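SAM-dependent methyltransferase (Thiobacillus denitrificans, PDB 5EPE) binds S-adenosyl-L-homocysteine and probably transfers a methyl group from S-adenosyl-L-methionine to an acceptor that is not defined. Local coordinates at residues A[26-31]-A[183-188]; A[190-195]-A[236-241]; A[140-145]-A[168-173]; A[37-42]-A[129-134]. All coordinates share one frame; numbering follows the deposited sequence.

Contact 1. Residues A[26-31]-A[183-188]; sequences ATLGAA and EMVLAD. With NA (sodium ion), chain C; NA (sodium ion), chain B.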
# COMPACT_ATOMS: atom_id res chain seq x y z
N ALA A 26 39.24 2.92 -15.91
CA ALA A 26 39.71 2.58 -17.24
C ALA A 26 38.55 2.64 -18.25
O ALA A 26 38.71 3.05 -19.37
CB ALA A 26 40.36 1.20 -17.26
N THR A 27 37.36 2.20 -17.85
CA THR A 27 36.20 2.29 -18.72
C THR A 27 35.95 3.73 -19.12
O THR A 27 35.62 4.03 -20.29
CB THR A 27 34.99 1.66 -18.00
OG1 THR A 27 35.29 0.27 -17.86
CG2 THR A 27 33.69 1.87 -18.75
N LEU A 28 36.08 4.62 -18.13
CA LEU A 28 35.85 6.02 -18.36
C LEU A 28 36.89 6.57 -19.37
O LEU A 28 36.50 7.30 -20.28
CB LEU A 28 35.89 6.83 -17.07
CG LEU A 28 35.75 8.36 -17.20
CD1 LEU A 28 34.42 8.80 -17.80
CD2 LEU A 28 35.96 8.97 -15.84
N GLY A 29 38.16 6.25 -19.17
CA GLY A 29 39.21 6.68 -20.14
C GLY A 29 38.90 6.29 -21.57
O GLY A 29 39.00 7.09 -22.49
N ALA A 30 38.46 5.05 -21.76
CA ALA A 30 38.11 4.56 -23.11
C ALA A 30 36.82 5.15 -23.62
O ALA A 30 36.70 5.43 -24.81
CB ALA A 30 38.00 3.04 -23.11
N ALA A 31 35.87 5.38 -22.74
CA ALA A 31 34.62 5.99 -23.14
C ALA A 31 34.82 7.39 -23.70
O ALA A 31 34.06 7.83 -24.57
CB ALA A 31 33.66 6.02 -21.98
N GLU A 183 28.50 11.37 -22.24
CA GLU A 183 28.92 10.08 -21.75
C GLU A 183 28.73 10.05 -20.25
O GLU A 183 28.65 11.09 -19.61
CB GLU A 183 30.37 9.75 -22.15
CG GLU A 183 30.48 8.67 -23.27
CD GLU A 183 30.20 7.23 -22.80
OE1 GLU A 183 30.44 6.25 -23.57
OE2 GLU A 183 29.78 7.05 -21.62
N MSE A 184 28.73 8.84 -19.71
CA MSE A 184 28.71 8.68 -18.25
C MSE A 184 29.13 7.31 -17.85
O MSE A 184 28.83 6.32 -18.56
CB MSE A 184 27.38 9.04 -17.55
CG MSE A 184 26.31 8.12 -18.00
SE MSE A 184 24.50 8.54 -17.25
CE MSE A 184 23.66 6.83 -17.63
N VAL A 185 29.81 7.26 -16.70
CA VAL A 185 30.21 5.98 -16.08
C VAL A 185 29.81 6.12 -14.61
O VAL A 185 30.27 7.01 -13.91
CB VAL A 185 31.74 5.69 -16.23
CG1 VAL A 185 32.16 4.38 -15.55
CG2 VAL A 185 32.11 5.60 -17.71
N LEU A 186 28.94 5.22 -14.16
CA LEU A 186 28.40 5.31 -12.84
C LEU A 186 29.00 4.29 -11.90
O LEU A 186 29.35 3.20 -12.32
CB LEU A 186 26.85 5.14 -12.93
CG LEU A 186 26.11 6.12 -13.87
CD1 LEU A 186 24.60 6.02 -13.65
CD2 LEU A 186 26.54 7.52 -13.79
N ALA A 187 29.10 4.65 -10.61
CA ALA A 187 29.38 3.65 -9.59
C ALA A 187 28.29 2.61 -9.55
O ALA A 187 27.15 2.87 -9.92
CB ALA A 187 29.51 4.30 -8.22
N ASP A 188 28.64 1.42 -9.11
CA ASP A 188 27.68 0.42 -8.68
C ASP A 188 27.97 0.13 -7.22
O ASP A 188 28.89 0.72 -6.64
CB ASP A 188 27.75 -0.80 -9.53
CG ASP A 188 29.08 -1.55 -9.44
OD1 ASP A 188 30.08 -1.20 -8.78
OD2 ASP A 188 29.17 -2.53 -10.22
NA NA C . 27.82 -3.40 -12.32
NA NA B . 28.62 -5.08 -9.63
O HOH W 1 32.03 6.45 -25.66
O HOH W 2 25.77 -2.44 -12.72
O HOH W 3 26.57 -4.79 -10.83
O HOH W 4 29.93 -3.34 -13.82
O HOH W 5 29.22 -5.26 -11.91
O HOH W 6 31.18 -5.21 -9.91
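Val185 sets its CG2 methyl against the helix, where it rests 3.8 Å from Leu28 CA. With CG1 anti to the backbone N (chi1 178°), CG2 is the branch left for this contact. Leu28 meets it obliquely, bringing CD1 to 3.9 Å from Val185 CG2, while Thr27 reaches the same methyl more loosely with its own CG2, its hydroxyl bonded back to Glu23 O. Residues 26-31 of helix 22-31 run almost antiparallel (174°) to residues 183-186 of strand 179-186, an outermost strand of the seven-stranded Rossmann-like methyltransferase sheet, their axes 8.6 Å apart. One turn beyond Leu28, the Ala31 methyl abuts the Glu183 carboxylate, with CB 3.6 Å from OE1. Glu183 is bent at chi2, and its OE2 takes the N-H of selenomethionine Met184 on the anti lone pair, 2.8 Å from N to OE2. OE2 also forms a salt bridge with Arg194 of the second subunit, and a water donates to both Glu183 OE1 and Ala31 O. Were Glu183 an alanine, that arginine would probably lose its carboxylate mate and the Ala31 methyl would face a gap. Past the strand, Asp188 holds two sodium ions with one oxygen, 2.6 Å from OD2 to the sodium of chain C and 2.7 Å to that of chain B, while OD1 caps Ser191 N at the start of helix 189-209.

Contact 2. Residues A[190-195]-A[236-241]; sequences DSWDRY and EYLGWG. With NA (sodium ion), chain B.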
# COMPACT_ATOMS: atom_id res chain seq x y z
N ASP A 190 29.34 -2.40 -5.79
CA ASP A 190 30.68 -2.94 -5.62
C ASP A 190 31.75 -1.89 -5.60
O ASP A 190 32.70 -1.97 -4.83
CB ASP A 190 30.98 -4.00 -6.65
CG ASP A 190 30.11 -5.27 -6.46
OD1 ASP A 190 29.80 -5.73 -5.32
OD2 ASP A 190 29.70 -5.82 -7.50
N SER A 191 31.59 -0.83 -6.40
CA SER A 191 32.56 0.24 -6.39
C SER A 191 32.45 1.11 -5.16
O SER A 191 33.47 1.55 -4.62
CB SER A 191 32.61 0.97 -7.75
OG SER A 191 31.52 1.71 -7.96
N TRP A 192 31.24 1.31 -4.66
CA TRP A 192 31.05 1.94 -3.38
C TRP A 192 31.72 1.13 -2.25
O TRP A 192 32.34 1.71 -1.37
CB TRP A 192 29.56 2.11 -3.05
CG TRP A 192 28.95 3.43 -3.47
CD1 TRP A 192 28.08 3.64 -4.47
CD2 TRP A 192 29.17 4.69 -2.85
NE1 TRP A 192 27.75 4.97 -4.56
CE2 TRP A 192 28.41 5.64 -3.56
CE3 TRP A 192 29.95 5.11 -1.77
CZ2 TRP A 192 28.38 6.97 -3.20
CZ3 TRP A 192 29.92 6.43 -1.43
CH2 TRP A 192 29.18 7.35 -2.16
N ASP A 193 31.58 -0.18 -2.30
CA ASP A 193 32.22 -1.06 -1.29
C ASP A 193 33.71 -0.85 -1.26
O ASP A 193 34.30 -0.77 -0.18
CB ASP A 193 31.95 -2.55 -1.56
CG ASP A 193 30.54 -2.97 -1.29
OD1 ASP A 193 29.71 -2.22 -0.72
OD2 ASP A 193 30.14 -4.07 -1.77
N ARG A 194 34.33 -0.76 -2.47
CA ARG A 194 35.78 -0.51 -2.56
C ARG A 194 36.23 0.76 -1.89
O ARG A 194 37.24 0.75 -1.15
CB ARG A 194 36.35 -0.51 -4.00
CG ARG A 194 36.22 -1.80 -4.79
CD ARG A 194 37.13 -2.91 -4.30
NE ARG A 194 36.48 -3.52 -3.14
CZ ARG A 194 36.95 -3.58 -1.89
NH1 ARG A 194 36.17 -4.11 -0.93
NH2 ARG A 194 38.15 -3.06 -1.55
N TYR A 195 35.51 1.84 -2.15
CA TYR A 195 35.80 3.11 -1.55
C TYR A 195 35.61 3.12 0.01
O TYR A 195 36.51 3.57 0.74
CB TYR A 195 34.95 4.21 -2.21
CG TYR A 195 35.07 5.53 -1.54
CD1 TYR A 195 36.31 6.16 -1.47
CD2 TYR A 195 33.98 6.11 -0.93
CE1 TYR A 195 36.46 7.35 -0.84
CE2 TYR A 195 34.11 7.29 -0.28
CZ TYR A 195 35.36 7.90 -0.24
OH TYR A 195 35.51 9.05 0.43
N GLU A 236 22.45 1.39 -0.43
CA GLU A 236 21.18 1.28 -1.09
C GLU A 236 20.69 2.58 -1.74
O GLU A 236 20.06 2.54 -2.75
CB GLU A 236 20.16 0.78 -0.05
CG GLU A 236 20.38 -0.74 0.29
CD GLU A 236 20.16 -1.61 -0.95
OE1 GLU A 236 19.15 -1.38 -1.65
OE2 GLU A 236 21.01 -2.47 -1.32
N TYR A 237 21.01 3.72 -1.15
CA TYR A 237 20.41 4.99 -1.53
C TYR A 237 21.29 5.96 -2.32
O TYR A 237 20.74 6.77 -3.09
CB TYR A 237 19.93 5.71 -0.26
CG TYR A 237 18.81 5.00 0.38
CD1 TYR A 237 17.51 5.10 -0.13
CD2 TYR A 237 19.04 4.18 1.51
CE1 TYR A 237 16.45 4.42 0.45
CE2 TYR A 237 18.00 3.47 2.09
CZ TYR A 237 16.71 3.62 1.57
OH TYR A 237 15.69 2.96 2.18
N LEU A 238 22.61 5.89 -2.13
CA LEU A 238 23.45 6.91 -2.71
C LEU A 238 24.08 6.45 -4.02
O LEU A 238 24.81 5.45 -4.04
CB LEU A 238 24.52 7.44 -1.74
CG LEU A 238 25.17 8.82 -2.08
CD1 LEU A 238 24.18 10.00 -2.20
CD2 LEU A 238 26.24 9.21 -1.02
N GLY A 239 23.79 7.17 -5.08
CA GLY A 239 24.46 6.95 -6.37
C GLY A 239 25.67 7.89 -6.51
O GLY A 239 25.77 8.91 -5.83
N TRP A 240 26.52 7.57 -7.48
CA TRP A 240 27.67 8.41 -7.83
C TRP A 240 28.07 8.10 -9.27
O TRP A 240 27.88 6.97 -9.79
CB TRP A 240 28.83 8.22 -6.84
CG TRP A 240 29.87 9.26 -6.90
CD1 TRP A 240 29.94 10.42 -6.14
CD2 TRP A 240 31.05 9.25 -7.71
NE1 TRP A 240 31.03 11.15 -6.52
CE2 TRP A 240 31.76 10.43 -7.44
CE3 TRP A 240 31.57 8.33 -8.65
CZ2 TRP A 240 32.99 10.72 -8.07
CZ3 TRP A 240 32.75 8.61 -9.30
CH2 TRP A 240 33.46 9.80 -9.01
N GLY A 241 28.56 9.12 -9.96
CA GLY A 241 29.15 8.89 -11.27
C GLY A 241 29.91 10.02 -11.81
O GLY A 241 29.94 11.12 -11.24
NA NA B . 28.62 -5.08 -9.63
O HOH W 7 27.43 -4.11 -7.91
O HOH W 3 26.57 -4.79 -10.83
O HOH W 5 29.22 -5.26 -11.91
O HOH W 6 31.18 -5.21 -9.91
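Trp192 lays its indole against Leu238 and Trp240, where residues 190-195 of helix 189-209 cross residues 238-241 of strand 238-247 at 90°. This strand is the antiparallel one of the Rossmann-like methyltransferase sheet, lying between strands 134-143 and 179-186. The CB of Trp192 points toward the strand, and from there chi1 of -92° carries the ring up to the backbone where the strand begins. CD1, the first ring atom to meet the strand, stands 3.8 Å from Leu238 O. NE1 comes closer still, 3.0 Å from the same Leu238 O, but the oxygen lies oblique to the ring and the angle is too poor for a hydrogen bond. Near the ring plane, at this edge, NE1 also meets the carbonyl carbon of Gly239. CZ2 touches two side chains, 3.8 Å from Leu238 CD2 and 3.9 Å from Trp240 CB. At the far end of the benzene ring, Trp192 CH2 finishes 3.7 Å from Leu238 CD2. Trp192 and Trp240 cross at about a right angle; Trp240 meets it with CB, while its indole leads away to Pro19 and to Asn18, which binds S-adenosyl-L-homocysteine. Trp192 also touches Pro19, and Tyr230 and Thr234 of helix 216-237 add to its surroundings, so the indole is buried between the helices and the sheet. Two residues earlier in the helix, Asp190 turns to a sodium ion, which its OD2 binds at 2.5 Å.

Contact 3. Residues A[140-145]-A[168-173]; sequences EPFWRK and PEFLAS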
# COMPACT_ATOMS: atom_id res chain seq x y z
N GLU A 140 30.04 13.26 -9.39
CA GLU A 140 29.03 13.79 -8.46
C GLU A 140 28.08 12.70 -7.95
O GLU A 140 27.73 11.78 -8.71
CB GLU A 140 28.18 14.88 -9.15
CG GLU A 140 28.89 16.20 -9.48
CD GLU A 140 29.26 16.95 -8.23
OE1 GLU A 140 30.30 17.66 -8.25
OE2 GLU A 140 28.48 16.88 -7.24
N PRO A 141 27.60 12.87 -6.69
CA PRO A 141 26.52 12.05 -6.17
C PRO A 141 25.13 12.41 -6.63
O PRO A 141 24.85 13.54 -7.13
CB PRO A 141 26.67 12.18 -4.63
CG PRO A 141 27.40 13.48 -4.42
CD PRO A 141 28.04 13.89 -5.72
N PHE A 142 24.26 11.41 -6.55
CA PHE A 142 22.85 11.56 -6.88
C PHE A 142 22.09 10.49 -6.10
O PHE A 142 22.74 9.62 -5.50
CB PHE A 142 22.64 11.50 -8.42
CG PHE A 142 23.03 10.21 -9.03
CD1 PHE A 142 22.16 9.16 -9.11
CD2 PHE A 142 24.33 10.01 -9.48
CE1 PHE A 142 22.53 7.94 -9.62
CE2 PHE A 142 24.71 8.78 -10.04
CZ PHE A 142 23.82 7.74 -10.09
N TRP A 143 20.76 10.53 -6.04
CA TRP A 143 20.00 9.45 -5.39
C TRP A 143 19.83 8.24 -6.32
O TRP A 143 19.28 8.34 -7.39
CB TRP A 143 18.62 9.93 -4.90
CG TRP A 143 18.67 10.97 -3.84
CD1 TRP A 143 18.06 12.23 -3.88
CD2 TRP A 143 19.35 10.91 -2.57
NE1 TRP A 143 18.30 12.91 -2.69
CE2 TRP A 143 19.09 12.13 -1.89
CE3 TRP A 143 20.10 9.93 -1.91
CZ2 TRP A 143 19.64 12.42 -0.63
CZ3 TRP A 143 20.63 10.23 -0.62
CH2 TRP A 143 20.41 11.46 -0.03
N ARG A 144 20.39 7.11 -5.90
CA ARG A 144 20.15 5.82 -6.55
C ARG A 144 18.69 5.43 -6.32
O ARG A 144 18.07 4.92 -7.22
CB ARG A 144 21.08 4.76 -5.92
CG ARG A 144 20.86 3.35 -6.38
CD ARG A 144 21.89 2.41 -5.77
NE ARG A 144 21.64 1.07 -6.24
CZ ARG A 144 20.85 0.16 -5.69
NH1 ARG A 144 20.13 0.37 -4.59
NH2 ARG A 144 20.74 -0.99 -6.33
N LYS A 145 18.19 5.70 -5.13
CA LYS A 145 16.76 5.77 -4.89
C LYS A 145 16.49 6.74 -3.82
O LYS A 145 17.34 7.09 -3.06
CB LYS A 145 16.15 4.40 -4.57
CG LYS A 145 16.63 3.77 -3.35
CD LYS A 145 16.35 2.26 -3.42
CE LYS A 145 16.52 1.65 -2.06
NZ LYS A 145 16.67 0.17 -2.17
N PRO A 168 17.42 10.60 -13.42
CA PRO A 168 16.82 11.35 -14.53
C PRO A 168 16.83 12.88 -14.29
O PRO A 168 17.18 13.64 -15.18
CB PRO A 168 15.39 10.79 -14.60
CG PRO A 168 15.43 9.47 -13.94
CD PRO A 168 16.49 9.60 -12.85
N GLU A 169 16.46 13.30 -13.08
CA GLU A 169 16.40 14.73 -12.76
C GLU A 169 17.82 15.32 -12.69
O GLU A 169 18.04 16.49 -13.07
CB GLU A 169 15.69 14.94 -11.42
CG GLU A 169 14.14 14.86 -11.43
CD GLU A 169 13.55 13.42 -11.64
OE1 GLU A 169 14.21 12.36 -11.39
OE2 GLU A 169 12.33 13.36 -12.00
N PHE A 170 18.77 14.51 -12.25
CA PHE A 170 20.17 14.97 -12.21
C PHE A 170 20.71 15.18 -13.62
O PHE A 170 21.30 16.22 -13.93
CB PHE A 170 21.06 13.99 -11.41
CG PHE A 170 22.42 14.58 -11.08
CD1 PHE A 170 22.52 15.84 -10.51
CD2 PHE A 170 23.59 13.88 -11.35
CE1 PHE A 170 23.73 16.41 -10.20
CE2 PHE A 170 24.81 14.44 -11.01
CZ PHE A 170 24.88 15.71 -10.47
N LEU A 171 20.50 14.21 -14.50
CA LEU A 171 20.81 14.39 -15.91
C LEU A 171 20.12 15.60 -16.52
O LEU A 171 20.76 16.38 -17.24
CB LEU A 171 20.51 13.13 -16.71
CG LEU A 171 21.40 11.93 -16.38
CD1 LEU A 171 20.77 10.68 -16.96
CD2 LEU A 171 22.78 12.18 -16.95
N ALA A 172 18.83 15.76 -16.22
CA ALA A 172 18.10 16.96 -16.63
C ALA A 172 18.75 18.23 -16.13
O ALA A 172 18.72 19.25 -16.84
CB ALA A 172 16.65 16.91 -16.18
N SER A 173 19.31 18.23 -14.91
CA SER A 173 19.91 19.44 -14.40
C SER A 173 21.11 19.91 -15.26
O SER A 173 21.28 21.14 -15.47
CB SER A 173 20.36 19.31 -12.93
OG SER A 173 21.44 18.44 -12.73
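Phe170 pushes the far end of its ring against Glu140, with CZ 3.6 Å from Glu140 CB, which sits at the ring edge near its plane. This is the tight part of the contact. CG of Phe170 stands anti to the backbone N (chi1 -167°), an orientation that stretches the ring from helix 167-177 to strand 134-143. Pro141 contributes its carbonyl rather than its ring: the oxygen lies over one face of Phe170, offset toward the rim and 4.0 Å from CZ. Nearer the helix, Phe170 CD2 meets Phe142 CB at 3.9 Å. Phe243 of strand 238-247 stands edge-to-face to Phe170, bringing the neighbouring strand into the cluster. An alanine in place of Phe170 would strip away this ring and is likely to open a gap beside Glu140 CB and beneath the Pro141 carbonyl oxygen. The rest of the contact is looser. The ring of Phe142 leads away from the helix toward Leu186 and Phe243, and the carboxylate of Glu140, its plane 53° from the Phe170 ring, bonds through OE1 to Ser113. Beyond the strand end, exposed Arg144 and Lys145 turn to Glu236 instead. On the helix, Ser173 OG donates in the carbonyl plane to a lone pair of Phe170 O. Helix 167-177 links strand 134-143 to the parallel strand 179-186, a beta-alpha-beta crossover that passes the antiparallel strand 238-247, as in class I methyltransferases.

Contact 4. Residues A[37-42]-A[129-134]; sequences GARVLD and SLEPGG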
# COMPACT_ATOMS: atom_id res chain seq x y z
N GLY A 37 48.34 12.51 -26.69
CA GLY A 37 48.61 13.93 -26.78
C GLY A 37 47.49 14.80 -26.26
O GLY A 37 47.71 16.01 -26.04
N ALA A 38 46.30 14.22 -26.01
CA ALA A 38 45.22 15.02 -25.48
C ALA A 38 45.65 15.63 -24.13
O ALA A 38 46.32 14.95 -23.36
CB ALA A 38 43.96 14.19 -25.30
N ARG A 39 45.24 16.87 -23.87
CA ARG A 39 45.59 17.60 -22.65
C ARG A 39 44.40 17.53 -21.67
O ARG A 39 43.26 17.83 -22.02
CB ARG A 39 45.92 19.05 -22.94
CG ARG A 39 47.16 19.27 -23.83
CD ARG A 39 47.13 20.62 -24.60
NE ARG A 39 45.86 20.77 -25.35
CZ ARG A 39 45.48 21.82 -26.08
NH1 ARG A 39 44.27 21.80 -26.65
NH2 ARG A 39 46.28 22.91 -26.23
N VAL A 40 44.71 17.19 -20.43
CA VAL A 40 43.72 17.04 -19.37
C VAL A 40 44.12 17.92 -18.20
O VAL A 40 45.26 17.91 -17.80
CB VAL A 40 43.66 15.60 -18.86
CG1 VAL A 40 42.53 15.44 -17.83
CG2 VAL A 40 43.47 14.65 -20.01
N LEU A 41 43.17 18.66 -17.66
CA LEU A 41 43.28 19.38 -16.39
C LEU A 41 42.37 18.70 -15.38
O LEU A 41 41.19 18.43 -15.69
CB LEU A 41 42.83 20.82 -16.53
CG LEU A 41 42.82 21.68 -15.26
CD1 LEU A 41 44.24 21.90 -14.72
CD2 LEU A 41 42.14 23.00 -15.53
N ASP A 42 42.91 18.41 -14.20
CA ASP A 42 42.14 17.70 -13.14
C ASP A 42 42.23 18.54 -11.86
O ASP A 42 43.30 18.67 -11.26
CB ASP A 42 42.67 16.29 -12.93
CG ASP A 42 41.75 15.40 -12.08
OD1 ASP A 42 40.56 15.78 -11.76
OD2 ASP A 42 42.22 14.27 -11.73
N SER A 129 39.07 26.93 -18.99
CA SER A 129 40.30 26.25 -19.40
C SER A 129 40.13 25.40 -20.66
O SER A 129 41.11 24.82 -21.14
CB SER A 129 40.83 25.37 -18.27
OG SER A 129 41.25 26.17 -17.14
N LEU A 130 38.92 25.34 -21.19
CA LEU A 130 38.55 24.33 -22.15
C LEU A 130 38.73 24.76 -23.61
O LEU A 130 38.31 25.82 -24.00
CB LEU A 130 37.11 23.88 -21.95
CG LEU A 130 36.73 22.56 -22.61
CD1 LEU A 130 37.35 21.35 -21.91
CD2 LEU A 130 35.20 22.46 -22.63
N GLU A 131 39.36 23.89 -24.40
CA GLU A 131 39.44 24.05 -25.84
C GLU A 131 37.99 23.95 -26.43
O GLU A 131 37.22 23.07 -26.03
CB GLU A 131 40.33 22.91 -26.34
CG GLU A 131 40.71 22.93 -27.79
CD GLU A 131 41.69 24.04 -28.13
OE1 GLU A 131 42.74 24.16 -27.44
OE2 GLU A 131 41.40 24.78 -29.09
N PRO A 132 37.61 24.84 -27.38
CA PRO A 132 36.30 24.63 -28.10
C PRO A 132 36.19 23.20 -28.65
O PRO A 132 37.14 22.71 -29.28
CB PRO A 132 36.35 25.64 -29.28
CG PRO A 132 37.75 26.17 -29.30
CD PRO A 132 38.33 26.01 -27.91
N GLY A 133 35.09 22.52 -28.35
CA GLY A 133 34.91 21.11 -28.71
C GLY A 133 35.44 20.10 -27.68
O GLY A 133 35.38 18.89 -27.90
N GLY A 134 35.97 20.60 -26.56
CA GLY A 134 36.44 19.76 -25.47
C GLY A 134 35.31 19.28 -24.58
O GLY A 134 34.12 19.62 -24.78
O HOH W 8 45.13 25.22 -27.54
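Glu131 OE1 is gripped twice, by Arg39 NH1 at 2.9 Å and by a water that donates to it. The contact joins two parts of the Rossmann-like methyltransferase domain: strand 39-43, near the middle of the sheet, and the short strand 130-131 with its turn leading into strand 134-143. The salt bridge is moderately straight, with an N-H...O angle of 150°, yet NH1 meets OE1 from above the carboxylate, 36° out of its plane. The two flat groups are themselves only 17° apart. The same water, in the guanidinium plane, accepts from Arg39 NH2 at 2.9 Å, closing a ring of arginine, water and carboxylate. Glu131 lays its CG 3.9 Å from Arg39 NH1, and the bend at chi2 then turns OE1 back onto that nitrogen. The backbone N of Arg39 is taken by Asp105 OD2, which ties the arginine to the adjoining strand 104-110. Glu131 also opens a type II turn, closed by Gly134 N bonding to Glu131 O at 2.8 Å; at its third position Gly133 has a positive phi, where a CB would press on the carbonyl oxygen of Pro132. A CB on Gly134 would in turn clash with Leu130 CD1. Deeper in the contact the meeting is apolar on one side, and Ser129 satisfies its hydroxyl at Ser100 N. Leu41 places CD2 3.7 Å from Ser129 OG and 3.9 Å from Ser129 CB.

All four contacts reach one sheet. Contacts 1 and 2 meet where strands 179-186 and 238-247 run side by side, through a probable hydrogen bond from Ala187 N to Trp240 O at 2.8 Å, and they share a sodium ion held by Asp188, Asp190 and Asp188 of a neighbouring subunit. Contacts 2 and 3 join likewise, Gly239 N lying 2.7 Å from Phe142 O. Contact 4 stands apart, its centre about 28 Å from that of contact 2 across the chain's centre. Contact 2 comes nearest to bound S-adenosyl-L-homocysteine, about 6 Å from the Trp240 side chain; the side chains of Leu28 (contact 1), Glu140 (contact 3) and Leu41 (contact 4) lie about 9, 10 and 10 Å from it.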